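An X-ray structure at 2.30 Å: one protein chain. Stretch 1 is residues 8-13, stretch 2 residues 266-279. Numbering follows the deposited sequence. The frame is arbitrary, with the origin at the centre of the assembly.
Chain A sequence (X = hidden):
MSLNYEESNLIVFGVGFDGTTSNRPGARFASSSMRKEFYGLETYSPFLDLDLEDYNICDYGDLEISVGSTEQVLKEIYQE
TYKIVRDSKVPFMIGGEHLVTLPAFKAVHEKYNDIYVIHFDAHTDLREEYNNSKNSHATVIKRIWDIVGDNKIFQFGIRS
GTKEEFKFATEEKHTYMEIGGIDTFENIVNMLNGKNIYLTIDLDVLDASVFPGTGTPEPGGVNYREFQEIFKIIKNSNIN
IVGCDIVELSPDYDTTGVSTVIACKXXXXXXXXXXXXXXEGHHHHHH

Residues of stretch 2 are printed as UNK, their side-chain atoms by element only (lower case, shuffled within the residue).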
# COMPACT_ATOMS: atom_id res chain seq x y z
N SER A 8 14.29 5.40 -15.29
CA SER A 8 13.21 5.73 -14.36
C SER A 8 13.60 5.74 -12.89
O SER A 8 14.49 5.00 -12.47
CB SER A 8 12.04 4.76 -14.56
OG SER A 8 11.58 4.77 -15.90
N ASN A 9 12.94 6.60 -12.12
CA ASN A 9 13.19 6.69 -10.68
C ASN A 9 12.15 5.88 -9.91
O ASN A 9 12.36 5.53 -8.75
CB ASN A 9 13.15 8.15 -10.22
CG ASN A 9 14.24 9.00 -10.87
OD1 ASN A 9 15.42 8.66 -10.82
ND2 ASN A 9 13.84 10.12 -11.47
N LEU A 10 11.03 5.59 -10.56
CA LEU A 10 9.96 4.82 -9.94
C LEU A 10 9.78 3.51 -10.69
O LEU A 10 9.54 3.50 -11.91
CB LEU A 10 8.65 5.62 -9.97
CG LEU A 10 7.41 5.04 -9.28
CD1 LEU A 10 7.68 4.84 -7.79
CD2 LEU A 10 6.23 6.00 -9.49
N ILE A 11 9.92 2.40 -9.97
CA ILE A 11 9.80 1.07 -10.55
C ILE A 11 8.55 0.38 -10.01
O ILE A 11 8.47 0.03 -8.83
CB ILE A 11 11.03 0.20 -10.21
CG1 ILE A 11 12.32 0.97 -10.57
CG2 ILE A 11 10.97 -1.13 -10.97
CD1 ILE A 11 12.43 1.37 -12.03
N VAL A 12 7.57 0.21 -10.89
CA VAL A 12 6.29 -0.41 -10.56
C VAL A 12 6.31 -1.88 -10.93
O VAL A 12 6.66 -2.24 -12.05
CB VAL A 12 5.14 0.25 -11.34
CG1 VAL A 12 3.81 -0.35 -10.93
CG2 VAL A 12 5.15 1.76 -11.12
N PHE A 13 5.92 -2.74 -9.99
CA PHE A 13 5.89 -4.17 -10.26
C PHE A 13 4.74 -4.81 -9.51
O PHE A 13 4.31 -4.32 -8.47
CB PHE A 13 7.24 -4.83 -9.92
CG PHE A 13 7.57 -4.84 -8.45
CD1 PHE A 13 7.32 -5.97 -7.67
CD2 PHE A 13 8.15 -3.72 -7.85
CE1 PHE A 13 7.64 -5.99 -6.32
CE2 PHE A 13 8.47 -3.73 -6.49
CZ PHE A 13 8.22 -4.87 -5.72
N UNK A 266 -6.00 5.06 -8.65
CA UNK A 266 -5.18 5.31 -7.48
C UNK A 266 -3.72 5.09 -7.85
O UNK A 266 -2.84 5.85 -7.45
c UNK A 266 -7.49 4.00 -4.62
c UNK A 266 -4.55 4.40 -5.20
c UNK A 266 -5.60 4.38 -6.31
c UNK A 266 -6.96 4.84 -5.77
N UNK A 267 -3.46 4.05 -8.64
CA UNK A 267 -2.10 3.77 -9.08
C UNK A 267 -1.55 4.98 -9.83
O UNK A 267 -0.42 5.42 -9.58
c UNK A 267 -2.09 2.53 -9.98
c UNK A 267 0.35 2.02 -9.73
c UNK A 267 -0.97 1.01 -11.60
c UNK A 267 -0.79 2.24 -10.72
N UNK A 268 -2.35 5.52 -10.74
CA UNK A 268 -1.91 6.67 -11.53
C UNK A 268 -1.57 7.89 -10.67
O UNK A 268 -0.47 8.44 -10.78
c UNK A 268 -2.50 8.22 -13.45
c UNK A 268 -3.63 8.74 -14.31
c UNK A 268 -5.84 9.76 -13.95
n UNK A 268 -6.22 9.44 -15.19
c UNK A 268 -2.97 7.08 -12.54
n UNK A 268 -6.68 10.42 -13.16
n UNK A 268 -4.63 9.44 -13.52
N UNK A 269 -2.50 8.30 -9.82
CA UNK A 269 -2.28 9.48 -8.97
C UNK A 269 -1.03 9.32 -8.10
O UNK A 269 -0.27 10.28 -7.93
c UNK A 269 -4.84 9.72 -8.83
o UNK A 269 -4.31 10.53 -11.02
c UNK A 269 -4.93 10.75 -9.96
o UNK A 269 -5.61 11.79 -9.77
c UNK A 269 -3.51 9.74 -8.09
N UNK A 270 -0.82 8.13 -7.56
CA UNK A 270 0.34 7.89 -6.71
C UNK A 270 1.64 7.99 -7.51
O UNK A 270 2.61 8.55 -7.03
c UNK A 270 -0.29 7.45 -3.76
c UNK A 270 -0.85 5.07 -4.31
c UNK A 270 0.24 6.53 -6.02
c UNK A 270 -0.75 6.49 -4.85
N UNK A 271 1.65 7.43 -8.72
CA UNK A 271 2.84 7.50 -9.55
C UNK A 271 3.13 8.97 -9.84
O UNK A 271 4.27 9.42 -9.73
s UNK A 271 2.72 4.95 -10.76
c UNK A 271 2.63 6.75 -10.87
N UNK A 272 2.10 9.71 -10.20
CA UNK A 272 2.26 11.13 -10.49
C UNK A 272 2.85 11.86 -9.29
O UNK A 272 3.87 12.54 -9.41
c UNK A 272 1.30 11.76 -13.33
c UNK A 272 0.37 11.27 -12.23
c UNK A 272 0.90 11.73 -10.87
c UNK A 272 -1.04 11.78 -12.44
N UNK A 273 2.22 11.70 -8.14
CA UNK A 273 2.67 12.33 -6.91
C UNK A 273 4.13 12.04 -6.58
O UNK A 273 4.91 12.96 -6.30
c UNK A 273 0.82 13.06 -5.39
c UNK A 273 1.75 11.91 -5.73
c UNK A 273 2.57 11.47 -4.53
c UNK A 273 0.03 13.55 -6.57
N UNK A 274 4.51 10.77 -6.62
CA UNK A 274 5.88 10.38 -6.31
C UNK A 274 6.84 10.84 -7.40
O UNK A 274 7.90 11.41 -7.11
c UNK A 274 5.06 8.39 -5.00
c UNK A 274 4.94 6.89 -4.87
c UNK A 274 5.98 8.84 -6.13
c UNK A 274 7.42 8.45 -5.80
N UNK A 275 6.47 10.61 -8.65
CA UNK A 275 7.32 11.00 -9.78
C UNK A 275 7.61 12.49 -9.79
O UNK A 275 8.73 12.90 -10.10
c UNK A 275 6.66 10.60 -11.10
o UNK A 275 6.59 9.19 -11.21
N UNK A 276 6.61 13.29 -9.44
CA UNK A 276 6.79 14.74 -9.43
C UNK A 276 7.78 15.19 -8.37
O UNK A 276 8.57 16.10 -8.61
c UNK A 276 5.45 15.45 -9.22
c UNK A 276 5.57 16.95 -9.38
o UNK A 276 5.97 17.40 -10.47
o UNK A 276 5.26 17.68 -8.41
N UNK A 277 7.73 14.57 -7.20
CA UNK A 277 8.64 14.93 -6.12
C UNK A 277 10.08 14.62 -6.48
O UNK A 277 10.98 15.42 -6.24
c UNK A 277 8.27 14.21 -4.82
c UNK A 277 7.02 14.74 -4.17
c UNK A 277 5.70 14.91 -2.07
n UNK A 277 5.68 16.38 -2.28
c UNK A 277 6.91 14.29 -2.72
N UNK A 278 10.30 13.44 -7.06
CA UNK A 278 11.63 13.04 -7.48
C UNK A 278 12.05 13.99 -8.59
O UNK A 278 13.24 14.21 -8.83
c UNK A 278 11.18 10.64 -6.91
c UNK A 278 13.02 11.24 -8.53
c UNK A 278 10.96 9.23 -7.38
c UNK A 278 11.64 11.60 -8.01
N UNK A 279 11.05 14.56 -9.26
CA UNK A 279 11.26 15.51 -10.35
C UNK A 279 11.88 14.89 -11.58
O UNK A 279 11.44 15.16 -12.70
c UNK A 279 11.32 17.92 -9.49
c UNK A 279 12.12 16.68 -9.87
c UNK A 279 12.11 18.83 -8.57
n UNK A 279 10.80 18.15 -6.57
c UNK A 279 12.16 18.27 -7.16

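Position 266 carries four carbons, forked at the first, one arm two carbons long; it is out of reach of stretch 1. That is isoleucine, I266. Position 267 also has four carbons, but forked at the second, and one of its end carbons touches V12, which makes it leucine, L267; its CB points sideways, yet CD1 comes within 4.4 Å of V12 CG1.

At 268, three carbons and a nitrogen lead to a carbon bearing two more nitrogens, a guanidinium: R268. Position 269 has three carbons, the third carrying two oxygens, hence glutamate, E269. Both are out of reach of stretch 1; R268 NE donates to E269 OE2 at 2.7 Å in a salt bridge.

Position 270, four carbons forked at the second, is L270, whose CB comes no closer than 6.9 Å to L10 CD2. At 271 a single carbon precedes a sulfur that touches L10 and V12, so this is cysteine, C271. Its SG lies 3.9 Å from L10 CD2 and 4.0 Å from V12 CG2. Position 272 has four carbons forked at the second, and its CB points away: leucine, L272.

Position 273 has four carbons forked at the first with one longer arm, I273, out of reach and with an off-well chi1 of -105°. The same four-carbon branching at 274, with CB pointing toward the strand and the short arm touching L10, gives I274; its CG2 lies 4.1 Å from L10 CD1. At 275 one carbon and one oxygen, the oxygen touching L10, identify serine, S275. Its OG donates to C271 O at 2.8 Å, a bond back to the preceding helical turn, and sits 3.6 Å from L10 CD2.

Position 276 has two carbons, the second with two oxygens: aspartate, D276, out of reach. At 277 four carbons in a row end in nitrogen, giving K277, also out of reach. Position 278 has four carbons, forked at the first, one arm two carbons long, and its short arm touches N9: I278, with CG2 3.3 Å from N9 ND2. Position 279 again has four carbons ending in nitrogen, K279, with CB pointing away and NZ donating to K277 O at 2.8 Å.

The contact is side-chain packing, with no hydrogen bond across it. Strand 10-13 and helix 266-278 run nearly antiparallel, at 158°, with axes 10.1 Å apart at closest approach. Within strand 10-13, L10 and V12 point toward the helix and I11 and F13 are out of reach, the alternation expected of a strand; N9, in the loop just before it, also points toward the helix. L10 gives up the largest area, 89 Å², and its CD2 packs against the helix backbone itself, 3.7 Å from C271 CA. In all, 329 Å² is buried.

Stretch 2, residues 266-279: ILRELCLIISDKIK
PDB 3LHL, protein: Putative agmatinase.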